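Local coordinates for protein alanine dehydrogenase (Archaeoglobus fulgidus, PDB 1OMO) that catalyses the reversible NAD(+)-dependent oxidative deamination of L-alanine to pyruvate, working as a homodimer with a Rossmann-fold domain for the cofactor, at residues I150-A155 with G174-V179; A185-V190 with W206-T211; K232-V237 with E283-F288. All coordinates share one frame; numbering follows the deposited sequence.

Contact 1 of 3, residues I150-A155 with G174-V179; sequences IGEVKA and GISASV
Val153 and Ile175 meet through methyl groups: CG2 of Val153 lies 3.7 Å from CG2 of Ile175. The same Ile175 methyl touches CG2 of Ile150, in the loop that leads into the strand. Ile175 holds CG2 anti to its backbone N and beside the carbonyl carbon (chi1 -68° for CG1), which aims that branch at both partners. Farther along the strand, CB of Val153 packs against CB of Ala177 at 3.4 Å. The backbone pairs as parallel strands: Val153 N donates to Ser176 O, Val153 O accepts from Ser178 N at 3.0 Å, and Ala155 N reaches Ser178 O at 3.0 Å. Strands 152-156 and 177-179 are joined by helix 160-172 in a beta-alpha-beta crossover at one margin of the Rossmann sheet, where 177-179 is the outermost strand; Phe166 of that helix packs on Val153 and Ala155. Ser178 lies with Lys154 on the opposite face of the sheet. A water donates to Glu152 OE1 and Val153 O and accepts from Ser178 OG, whose other partner is Gln180. A second water donates to Ile150 O and accepts from Ser176 N, which lies 2.9 Å from the water oxygen.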
loop_
_atom_site.group_PDB
_atom_site.type_symbol
_atom_site.label_atom_id
_atom_site.label_comp_id
_atom_site.label_asym_id
_atom_site.label_seq_id
_atom_site.Cartn_x
_atom_site.Cartn_y
_atom_site.Cartn_z
ATOM N N ILE A 150 -3.804 -37.705 -10.445
ATOM C CA ILE A 150 -3.183 -38.069 -9.180
ATOM C C ILE A 150 -3.382 -39.539 -8.832
ATOM O O ILE A 150 -4.496 -39.979 -8.556
ATOM C CB ILE A 150 -3.723 -37.149 -8.061
ATOM C CG1 ILE A 150 -3.271 -35.702 -8.352
ATOM C CG2 ILE A 150 -3.213 -37.604 -6.726
ATOM C CD1 ILE A 150 -3.710 -34.685 -7.351
ATOM N N GLY A 151 -2.289 -40.296 -8.864
ATOM C CA GLY A 151 -2.358 -41.711 -8.570
ATOM C C GLY A 151 -2.576 -42.023 -7.107
ATOM O O GLY A 151 -3.418 -42.847 -6.776
ATOM N N GLU A 152 -1.824 -41.350 -6.243
ATOM C CA GLU A 152 -1.926 -41.574 -4.819
ATOM C C GLU A 152 -1.569 -40.349 -3.994
ATOM O O GLU A 152 -0.667 -39.597 -4.347
ATOM C CB GLU A 152 -0.999 -42.705 -4.394
ATOM C CG GLU A 152 -1.118 -43.022 -2.916
ATOM C CD GLU A 152 0.041 -43.868 -2.404
ATOM O OE1 GLU A 152 0.025 -44.276 -1.223
ATOM O OE2 GLU A 152 0.975 -44.114 -3.187
ATOM N N VAL A 153 -2.277 -40.173 -2.883
ATOM C CA VAL A 153 -2.034 -39.062 -1.974
ATOM C C VAL A 153 -1.577 -39.602 -0.620
ATOM O O VAL A 153 -2.189 -40.515 -0.067
ATOM C CB VAL A 153 -3.315 -38.189 -1.810
ATOM C CG1 VAL A 153 -3.193 -37.271 -0.557
ATOM C CG2 VAL A 153 -3.514 -37.355 -3.095
ATOM N N LYS A 154 -0.470 -39.056 -0.124
ATOM C CA LYS A 154 0.069 -39.420 1.182
ATOM C C LYS A 154 -0.010 -38.150 2.039
ATOM O O LYS A 154 0.688 -37.173 1.754
ATOM C CB LYS A 154 1.505 -39.886 1.014
ATOM C CG LYS A 154 1.600 -41.098 0.071
ATOM C CD LYS A 154 3.033 -41.380 -0.342
ATOM C CE LYS A 154 3.568 -42.656 0.226
ATOM N NZ LYS A 154 4.970 -42.800 -0.249
ATOM N N ALA A 155 -0.844 -38.155 3.081
ATOM C CA ALA A 155 -1.036 -36.952 3.890
ATOM C C ALA A 155 -0.572 -36.934 5.346
ATOM O O ALA A 155 -0.931 -37.797 6.137
ATOM C CB ALA A 155 -2.511 -36.562 3.835
ATOM N N GLY A 174 -12.734 -39.640 -5.627
ATOM C CA GLY A 174 -12.037 -40.764 -6.225
ATOM C C GLY A 174 -10.524 -40.814 -6.209
ATOM O O GLY A 174 -9.925 -41.646 -6.880
ATOM N N ILE A 175 -9.872 -39.940 -5.465
ATOM C CA ILE A 175 -8.430 -40.019 -5.449
ATOM C C ILE A 175 -7.960 -40.919 -4.308
ATOM O O ILE A 175 -8.267 -40.676 -3.131
ATOM C CB ILE A 175 -7.804 -38.642 -5.298
ATOM C CG1 ILE A 175 -8.061 -37.802 -6.551
ATOM C CG2 ILE A 175 -6.311 -38.792 -5.064
ATOM C CD1 ILE A 175 -7.910 -36.295 -6.332
ATOM N N SER A 176 -7.234 -41.976 -4.655
ATOM C CA SER A 176 -6.708 -42.881 -3.637
ATOM C C SER A 176 -5.817 -42.080 -2.666
ATOM O O SER A 176 -4.934 -41.332 -3.089
ATOM C CB SER A 176 -5.903 -43.994 -4.306
ATOM O OG SER A 176 -4.671 -44.207 -3.627
ATOM N N ALA A 177 -6.042 -42.239 -1.366
ATOM C CA ALA A 177 -5.265 -41.476 -0.394
ATOM C C ALA A 177 -5.211 -42.088 1.017
ATOM O O ALA A 177 -6.099 -42.827 1.408
ATOM C CB ALA A 177 -5.814 -40.029 -0.327
ATOM N N SER A 178 -4.166 -41.763 1.775
ATOM C CA SER A 178 -4.051 -42.303 3.121
ATOM C C SER A 178 -3.272 -41.372 4.024
ATOM O O SER A 178 -2.459 -40.585 3.556
ATOM C CB SER A 178 -3.349 -43.669 3.099
ATOM O OG SER A 178 -1.923 -43.535 3.064
ATOM N N VAL A 179 -3.524 -41.471 5.321
ATOM C CA VAL A 179 -2.811 -40.665 6.313
ATOM C C VAL A 179 -1.448 -41.346 6.465
ATOM O O VAL A 179 -1.365 -42.575 6.407
ATOM C CB VAL A 179 -3.560 -40.655 7.658
ATOM C CG1 VAL A 179 -2.725 -39.920 8.712
ATOM C CG2 VAL A 179 -4.921 -39.987 7.490
HETATM O O HOH W 1 -6.235 -42.053 -7.349
HETATM O O HOH W 2 -1.799 -43.110 0.024
#

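Contact 2 of 3, residues A185-V190 with W206-T211; sequences ASRCDV and WVEEGT
Ser186 and Trp206 face each other at one end of two irregular loops, and Asp189 and Thr211 at the other, their CA atoms 4.6 Å apart, where a type II turn from Glu208 to Thr211 closes the second loop. Ser186 sets CB against CB of Trp206 and OG at the edge of the indole, 3.6 Å from CE3; the hydroxyl is bonded to Ala182 O in the preceding helix. Arg187 extends from its backbone with CG anti to N (chi1 170°), then bends at chi3. Its NE gives a salt-bridge hydrogen bond of 2.8 Å to Glu208 OE1, which lies almost in the guanidinium plane. The carboxylate stands nearly upright to that plane, at 86°, and receives NE on its anti side. NH2 of the same arginine pairs with Glu184. Thr211 turns OG1 back to Glu208 O, at 2.6 Å, from above the carbonyl plane. One water donates to Ser186 O and Thr211 OG1 and accepts from Glu208 N; another donates to Asp189 O and Gly210 O, the latter 2.6 Å away. With no direct backbone hydrogen bond between the two segments, the hydrogen-bonded link between them rests mainly on one salt bridge and two waters, and Arg187, between Glu208 and Glu184, probably offsets the repulsion of two carboxylates.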
loop_
_atom_site.group_PDB
_atom_site.type_symbol
_atom_site.label_atom_id
_atom_site.label_comp_id
_atom_site.label_asym_id
_atom_site.label_seq_id
_atom_site.Cartn_x
_atom_site.Cartn_y
_atom_site.Cartn_z
ATOM N N ALA A 185 5.277 -39.604 3.829
ATOM C CA ALA A 185 4.594 -38.635 2.964
ATOM C C ALA A 185 5.594 -37.948 2.056
ATOM O O ALA A 185 5.268 -37.608 0.943
ATOM C CB ALA A 185 3.875 -37.588 3.810
ATOM N N SER A 186 6.812 -37.733 2.554
ATOM C CA SER A 186 7.885 -37.073 1.801
ATOM C C SER A 186 8.404 -37.873 0.612
ATOM O O SER A 186 9.068 -37.337 -0.275
ATOM C CB SER A 186 9.066 -36.798 2.713
ATOM O OG SER A 186 8.654 -36.014 3.795
ATOM N N ARG A 187 8.118 -39.163 0.626
ATOM C CA ARG A 187 8.524 -40.086 -0.422
ATOM C C ARG A 187 7.441 -40.003 -1.470
ATOM O O ARG A 187 6.392 -40.615 -1.318
ATOM C CB ARG A 187 8.612 -41.496 0.183
ATOM C CG ARG A 187 8.795 -42.613 -0.809
ATOM C CD ARG A 187 9.280 -43.858 -0.087
ATOM N NE ARG A 187 10.605 -43.650 0.492
ATOM C CZ ARG A 187 10.900 -43.868 1.765
ATOM N NH1 ARG A 187 12.135 -43.651 2.204
ATOM N NH2 ARG A 187 9.958 -44.302 2.596
ATOM N N CYS A 188 7.695 -39.245 -2.531
ATOM C CA CYS A 188 6.699 -39.044 -3.578
ATOM C C CYS A 188 7.332 -38.415 -4.803
ATOM O O CYS A 188 8.527 -38.174 -4.813
ATOM C CB CYS A 188 5.612 -38.103 -3.054
ATOM S SG CYS A 188 6.298 -36.515 -2.509
ATOM N N ASP A 189 6.547 -38.134 -5.835
ATOM C CA ASP A 189 7.099 -37.469 -7.030
ATOM C C ASP A 189 6.960 -35.924 -6.894
ATOM O O ASP A 189 7.821 -35.169 -7.338
ATOM C CB ASP A 189 6.371 -37.943 -8.296
ATOM C CG ASP A 189 6.262 -39.473 -8.383
ATOM O OD1 ASP A 189 7.293 -40.161 -8.219
ATOM O OD2 ASP A 189 5.139 -39.979 -8.610
ATOM N N VAL A 190 5.867 -35.490 -6.261
ATOM C CA VAL A 190 5.548 -34.079 -6.024
ATOM C C VAL A 190 5.207 -33.968 -4.532
ATOM O O VAL A 190 4.273 -34.626 -4.042
ATOM C CB VAL A 190 4.318 -33.632 -6.889
ATOM C CG1 VAL A 190 3.917 -32.176 -6.571
ATOM C CG2 VAL A 190 4.673 -33.767 -8.393
ATOM N N TRP A 206 14.939 -38.052 3.431
ATOM C CA TRP A 206 13.604 -38.540 3.102
ATOM C C TRP A 206 13.257 -38.197 1.635
ATOM O O TRP A 206 12.336 -38.766 1.054
ATOM C CB TRP A 206 12.542 -37.892 4.004
ATOM C CG TRP A 206 12.679 -38.121 5.494
ATOM C CD1 TRP A 206 13.535 -38.979 6.127
ATOM C CD2 TRP A 206 11.905 -37.496 6.529
ATOM N NE1 TRP A 206 13.341 -38.930 7.491
ATOM C CE2 TRP A 206 12.347 -38.030 7.767
ATOM C CE3 TRP A 206 10.883 -36.537 6.531
ATOM C CZ2 TRP A 206 11.802 -37.639 8.993
ATOM C CZ3 TRP A 206 10.340 -36.146 7.754
ATOM C CH2 TRP A 206 10.806 -36.697 8.968
ATOM N N VAL A 207 13.990 -37.265 1.035
ATOM C CA VAL A 207 13.645 -36.855 -0.327
ATOM C C VAL A 207 14.376 -37.631 -1.397
ATOM O O VAL A 207 15.609 -37.648 -1.437
ATOM C CB VAL A 207 13.900 -35.345 -0.569
ATOM C CG1 VAL A 207 13.438 -34.959 -1.994
ATOM C CG2 VAL A 207 13.149 -34.509 0.470
ATOM N N GLU A 208 13.588 -38.274 -2.257
ATOM C CA GLU A 208 14.135 -39.067 -3.348
ATOM C C GLU A 208 14.425 -38.210 -4.572
ATOM O O GLU A 208 13.867 -37.118 -4.731
ATOM C CB GLU A 208 13.153 -40.181 -3.745
ATOM C CG GLU A 208 12.523 -40.925 -2.542
ATOM C CD GLU A 208 12.497 -42.451 -2.698
ATOM O OE1 GLU A 208 11.651 -43.084 -2.045
ATOM O OE2 GLU A 208 13.314 -43.025 -3.450
ATOM N N GLU A 209 15.310 -38.730 -5.418
ATOM C CA GLU A 209 15.678 -38.103 -6.660
ATOM C C GLU A 209 14.386 -37.913 -7.463
ATOM O O GLU A 209 13.422 -38.656 -7.270
ATOM C CB GLU A 209 16.618 -39.024 -7.451
ATOM C CG GLU A 209 17.928 -39.340 -6.775
ATOM C CD GLU A 209 18.927 -40.039 -7.706
ATOM O OE1 GLU A 209 20.092 -40.192 -7.298
ATOM O OE2 GLU A 209 18.558 -40.429 -8.834
ATOM N N GLY A 210 14.378 -36.913 -8.351
ATOM C CA GLY A 210 13.221 -36.646 -9.197
ATOM C C GLY A 210 12.026 -35.989 -8.529
ATOM O O GLY A 210 10.994 -35.741 -9.175
ATOM N N THR A 211 12.137 -35.712 -7.242
ATOM C CA THR A 211 11.015 -35.090 -6.558
ATOM C C THR A 211 10.898 -33.597 -6.867
ATOM O O THR A 211 11.901 -32.877 -6.952
ATOM C CB THR A 211 11.140 -35.217 -5.025
ATOM O OG1 THR A 211 11.352 -36.589 -4.664
ATOM C CG2 THR A 211 9.860 -34.690 -4.348
HETATM O O HOH W 3 10.761 -37.963 -2.349
HETATM O O HOH W 4 8.804 -34.765 -10.051
#

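Contact 3 of 3, residues K232-V237 with E283-F288; sequences KKAKIV and EEITIF
Glu284 places CG in the crowded position between its backbone N and carbonyl carbon (chi1 62°), while Lys235 sets CG anti to N and bends at chi3 (-73°), and the two charged ends meet. Lys235 NZ bonds to Glu284 OE1 at 3.1 Å, on the syn lone pair, and more weakly to OE2 at 3.2 Å. The ammonium also donates to Gly278 O, and OE1 accepts the amides of Glu280 and Ser281, so the salt bridge is tied into the loop before the strand. An alanine in place of Glu284 would probably leave Lys235 NZ with Gly278 O and a weak, long ion pair to Asp277, and deprive the amides of Glu280 and Ser281 of their acceptor.

On the other face of the sheet, Ala234 CB touches CG2 of Ile285 at 3.7 Å and CD1 of Ile287 at 3.9 Å. At the N-terminal end of the pair, CD1 of Ile285 lies against the bent aliphatic chain of Lys233, 3.4 Å from CE. Between these layers runs parallel pairing: Lys235 N to Ile285 O, Ile287 N to Lys235 O, and Val237 N to Ile287 O, 2.6 Å long. A water accepts from Ile285 N and donates to Lys233 O, beside the first of these bonds. Farther along, Phe288 brings ring atom CD2 within 3.4 Å of Val237 O.

These are neighbouring strands of the Rossmann sheet. Strand 285-289 lies between 234-238 and 212-215, and the chain continues from Phe288 to the NAD-binding Ser290. Helix 102-120 packs against Val237 and Phe288 on one face, while helix 228-232 meets Ile287 on the other.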
loop_
_atom_site.group_PDB
_atom_site.type_symbol
_atom_site.label_atom_id
_atom_site.label_comp_id
_atom_site.label_asym_id
_atom_site.label_seq_id
_atom_site.Cartn_x
_atom_site.Cartn_y
_atom_site.Cartn_z
ATOM N N LYS A 232 20.599 -27.254 -0.894
ATOM C CA LYS A 232 21.932 -27.382 -1.510
ATOM C C LYS A 232 21.975 -28.290 -2.742
ATOM O O LYS A 232 22.732 -28.075 -3.683
ATOM C CB LYS A 232 22.918 -27.966 -0.495
ATOM C CG LYS A 232 23.162 -27.119 0.705
ATOM C CD LYS A 232 24.118 -27.835 1.611
ATOM C CE LYS A 232 24.393 -27.041 2.853
ATOM N NZ LYS A 232 25.394 -27.726 3.716
ATOM N N LYS A 233 21.142 -29.316 -2.691
ATOM C CA LYS A 233 21.066 -30.373 -3.696
ATOM C C LYS A 233 19.978 -30.186 -4.755
ATOM O O LYS A 233 19.758 -31.083 -5.579
ATOM C CB LYS A 233 20.862 -31.695 -2.914
ATOM C CG LYS A 233 20.074 -32.817 -3.570
ATOM C CD LYS A 233 19.877 -34.041 -2.608
ATOM C CE LYS A 233 18.876 -33.754 -1.497
ATOM N NZ LYS A 233 18.213 -35.016 -0.945
ATOM N N ALA A 234 19.332 -29.019 -4.773
ATOM C CA ALA A 234 18.216 -28.845 -5.696
ATOM C C ALA A 234 18.277 -27.649 -6.628
ATOM O O ALA A 234 19.044 -26.710 -6.422
ATOM C CB ALA A 234 16.880 -28.793 -4.876
ATOM N N LYS A 235 17.469 -27.714 -7.684
ATOM C CA LYS A 235 17.330 -26.608 -8.604
ATOM C C LYS A 235 16.155 -25.808 -7.978
ATOM O O LYS A 235 14.986 -26.246 -7.969
ATOM C CB LYS A 235 16.968 -27.106 -10.000
ATOM C CG LYS A 235 16.615 -25.986 -10.956
ATOM C CD LYS A 235 16.380 -26.508 -12.383
ATOM C CE LYS A 235 17.692 -26.906 -13.074
ATOM N NZ LYS A 235 17.490 -27.672 -14.357
ATOM N N ILE A 236 16.481 -24.656 -7.420
ATOM C CA ILE A 236 15.485 -23.823 -6.756
ATOM C C ILE A 236 14.873 -22.798 -7.713
ATOM O O ILE A 236 15.569 -22.046 -8.368
ATOM C CB ILE A 236 16.130 -23.072 -5.565
ATOM C CG1 ILE A 236 16.870 -24.058 -4.658
ATOM C CG2 ILE A 236 15.051 -22.325 -4.748
ATOM C CD1 ILE A 236 17.742 -23.357 -3.602
ATOM N N VAL A 237 13.561 -22.783 -7.796
ATOM C CA VAL A 237 12.901 -21.824 -8.655
ATOM C C VAL A 237 11.988 -20.977 -7.764
ATOM O O VAL A 237 11.000 -21.475 -7.205
ATOM C CB VAL A 237 12.101 -22.545 -9.784
ATOM C CG1 VAL A 237 11.275 -21.531 -10.638
ATOM C CG2 VAL A 237 13.103 -23.236 -10.714
ATOM N N GLU A 283 16.656 -37.027 -12.655
ATOM C CA GLU A 283 17.264 -37.230 -11.351
ATOM C C GLU A 283 17.141 -36.042 -10.410
ATOM O O GLU A 283 16.893 -36.203 -9.219
ATOM C CB GLU A 283 18.744 -37.589 -11.539
ATOM C CG GLU A 283 18.956 -38.925 -12.275
ATOM C CD GLU A 283 18.543 -38.894 -13.769
ATOM O OE1 GLU A 283 17.872 -39.859 -14.241
ATOM O OE2 GLU A 283 18.904 -37.909 -14.467
ATOM N N GLU A 284 17.281 -34.842 -10.950
ATOM C CA GLU A 284 17.246 -33.658 -10.107
ATOM C C GLU A 284 16.046 -33.441 -9.213
ATOM O O GLU A 284 14.922 -33.901 -9.470
ATOM C CB GLU A 284 17.495 -32.395 -10.944
ATOM C CG GLU A 284 16.488 -32.087 -12.031
ATOM C CD GLU A 284 16.888 -30.837 -12.811
ATOM O OE1 GLU A 284 16.290 -30.535 -13.863
ATOM O OE2 GLU A 284 17.816 -30.148 -12.353
ATOM N N ILE A 285 16.317 -32.754 -8.115
ATOM C CA ILE A 285 15.266 -32.402 -7.178
ATOM C C ILE A 285 14.931 -30.958 -7.489
ATOM O O ILE A 285 15.824 -30.124 -7.470
ATOM C CB ILE A 285 15.749 -32.463 -5.712
ATOM C CG1 ILE A 285 16.024 -33.927 -5.352
ATOM C CG2 ILE A 285 14.679 -31.774 -4.792
ATOM C CD1 ILE A 285 16.538 -34.179 -3.912
ATOM N N THR A 286 13.671 -30.666 -7.801
ATOM C CA THR A 286 13.289 -29.279 -8.083
ATOM C C THR A 286 12.480 -28.704 -6.932
ATOM O O THR A 286 11.790 -29.439 -6.208
ATOM C CB THR A 286 12.474 -29.139 -9.430
ATOM O OG1 THR A 286 11.404 -30.097 -9.457
ATOM C CG2 THR A 286 13.386 -29.318 -10.647
ATOM N N ILE A 287 12.601 -27.387 -6.756
ATOM C CA ILE A 287 11.876 -26.688 -5.726
ATOM C C ILE A 287 11.264 -25.387 -6.234
ATOM O O ILE A 287 11.922 -24.594 -6.871
ATOM C CB ILE A 287 12.759 -26.288 -4.499
ATOM C CG1 ILE A 287 13.208 -27.501 -3.689
ATOM C CG2 ILE A 287 11.912 -25.383 -3.561
ATOM C CD1 ILE A 287 14.226 -27.144 -2.575
ATOM N N PHE A 288 9.980 -25.199 -5.946
ATOM C CA PHE A 288 9.320 -23.954 -6.261
ATOM C C PHE A 288 9.087 -23.269 -4.881
ATOM O O PHE A 288 8.307 -23.745 -4.062
ATOM C CB PHE A 288 7.968 -24.169 -6.954
ATOM C CG PHE A 288 7.136 -22.904 -7.048
ATOM C CD1 PHE A 288 5.841 -22.858 -6.547
ATOM C CD2 PHE A 288 7.650 -21.765 -7.654
ATOM C CE1 PHE A 288 5.070 -21.694 -6.653
ATOM C CE2 PHE A 288 6.893 -20.610 -7.766
ATOM C CZ PHE A 288 5.595 -20.565 -7.268
HETATM O O HOH W 5 19.014 -31.941 -7.721
#

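Overall arrangement
All three contacts belong to the Rossmann domain. Contacts 1 and 3 pair parallel strands towards opposite edges of the same sheet, about 24 Å apart between centres; contact 2 joins loops leading into two strands between them. Contact 3 is the most buried, with apolar packing on one face and, on the other, a salt bridge between Lys235 and Glu284. Contact 1 lies at an outermost strand and is partly buried, mixing a small apolar cluster with water bridges. Contact 2, also partly buried, relies on charge and water instead of strand pairing. It touches both others: Lys154 NZ bonds to Arg187 O, while Gly210 N and Thr211 O pair with Glu283 O and Thr286 N.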